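Local structure of uncharacterized protein (Bordetella bronchiseptica RB50, 3BE3) at the interface of chains A and B. The protein is of unknown function, belongs to the DUF1653 family and forms a two-fold symmetric pair of chains in the crystal. Coordinates in Å, arbitrary orientation; residue numbers count along the deposited sequence, not the author numbering. Chains: chain A/B, Uncharacterized protein.

The interface of chains A and B. Residues chain A 39, 51-54; chain B 28-31.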
# COMPACT_ATOMS: atom_id res chain seq x y z
N TYR A 39 2.88 -4.38 -2.24
CA TYR A 39 3.25 -5.25 -3.35
C TYR A 39 2.08 -5.67 -4.23
O TYR A 39 0.93 -5.68 -3.79
CB TYR A 39 3.96 -6.50 -2.79
CG TYR A 39 3.14 -7.34 -1.82
CD1 TYR A 39 2.64 -8.58 -2.20
CD2 TYR A 39 2.93 -6.92 -0.51
CE1 TYR A 39 1.95 -9.40 -1.29
CE2 TYR A 39 2.24 -7.74 0.41
CZ TYR A 39 1.76 -8.98 0.01
OH TYR A 39 1.15 -9.82 0.92
N SER A 51 -1.51 -5.64 -2.63
CA SER A 51 -1.63 -6.06 -1.23
C SER A 51 -0.61 -5.34 -0.37
O SER A 51 0.34 -4.75 -0.88
CB SER A 51 -1.39 -7.57 -1.11
OG SER A 51 -2.24 -8.31 -1.96
N THR A 52 -0.82 -5.38 0.94
CA THR A 52 0.13 -4.80 1.88
C THR A 52 0.32 -5.87 2.94
O THR A 52 -0.54 -6.74 3.13
CB THR A 52 -0.36 -3.50 2.56
OG1 THR A 52 -1.38 -3.81 3.52
CG2 THR A 52 -0.89 -2.52 1.52
N ARG A 53 1.44 -5.80 3.63
CA ARG A 53 1.76 -6.78 4.65
C ARG A 53 2.83 -6.21 5.58
O ARG A 53 3.74 -5.53 5.12
CB ARG A 53 2.25 -8.06 3.97
CG ARG A 53 2.42 -9.24 4.89
CD ARG A 53 2.34 -10.57 4.12
NE ARG A 53 2.12 -11.67 5.06
CZ ARG A 53 1.79 -12.91 4.71
NH1 ARG A 53 1.63 -13.24 3.43
NH2 ARG A 53 1.60 -13.82 5.65
N LEU A 54 2.70 -6.48 6.87
CA LEU A 54 3.66 -6.01 7.86
C LEU A 54 5.07 -6.46 7.48
O LEU A 54 5.29 -7.64 7.20
CB LEU A 54 3.32 -6.58 9.24
CG LEU A 54 2.04 -6.06 9.87
CD1 LEU A 54 1.57 -7.00 10.98
CD2 LEU A 54 2.30 -4.66 10.38
N ARG B 28 -5.36 -4.84 -0.63
CA ARG B 28 -5.92 -5.68 0.42
C ARG B 28 -4.84 -5.90 1.47
O ARG B 28 -3.78 -6.44 1.17
CB ARG B 28 -6.36 -7.03 -0.17
CG ARG B 28 -6.98 -8.01 0.81
CD ARG B 28 -8.46 -7.71 1.05
NE ARG B 28 -9.24 -7.84 -0.18
CZ ARG B 28 -10.56 -7.71 -0.24
NH1 ARG B 28 -11.26 -7.46 0.85
NH2 ARG B 28 -11.18 -7.83 -1.41
N ALA B 29 -5.09 -5.47 2.70
CA ALA B 29 -4.12 -5.68 3.78
C ALA B 29 -4.17 -7.19 4.03
O ALA B 29 -5.22 -7.74 4.35
CB ALA B 29 -4.55 -4.92 5.03
N ASP B 30 -3.03 -7.85 3.90
CA ASP B 30 -2.97 -9.31 4.06
C ASP B 30 -3.42 -9.88 5.41
O ASP B 30 -4.11 -10.90 5.45
CB ASP B 30 -1.56 -9.82 3.77
CG ASP B 30 -1.48 -11.33 3.78
OD1 ASP B 30 -1.87 -11.96 2.78
OD2 ASP B 30 -1.04 -11.89 4.81
N GLU B 31 -3.03 -9.23 6.51
CA GLU B 31 -3.37 -9.70 7.86
C GLU B 31 -4.86 -9.62 8.19
O GLU B 31 -5.43 -10.54 8.79
CB GLU B 31 -2.65 -8.86 8.92
CG GLU B 31 -1.12 -8.93 8.95
CD GLU B 31 -0.45 -8.08 7.88
OE1 GLU B 31 -1.11 -7.20 7.30
OE2 GLU B 31 0.75 -8.30 7.64
O HOH W 1 -0.88 -4.87 6.04
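With CG anti to the backbone N in both (chi1 -174° in B:Asp30), A:Arg53 and B:Asp30 run side by side in the same direction across the chain boundary. The A:Arg53 chain is extended from CG to NE, which brings one face of its guanidinium against the B:Asp30 carboxylate, the two planes 25° apart. The carboxylate oxygen OD2 of B:Asp30 sits over the centre of that face. The salt bridge, 3.2 Å from A:Arg53 NE to B:Asp30 OD2, is therefore a face-on charge contact; the NE-H points away from the oxygen, so the pair is not a hydrogen bond.

Next to it, strand 50-54 of chain A pairs in parallel with the end of strand 20-29 of chain B. The backbone N-H of A:Thr52 donates to B:Arg28 O, N to O 3.2 Å, and A:Thr52 O accepts the nearly straight bond from B:Asp30 N at 2.8 Å. B:Glu31 curls back to offer OE2 to A:Leu54 N at 2.8 Å, on the syn side of the carboxylate. Its other oxygen, OE1, shares water 1 with A:Thr52 OG1, so both oxygens of this carboxylate are engaged. The patch recurs with the chains exchanged, though the pair may not be the biological dimer. Beside the polar bonds, A:Leu54 CG packs 3.8 Å from the carboxylate carbon CD of B:Glu31.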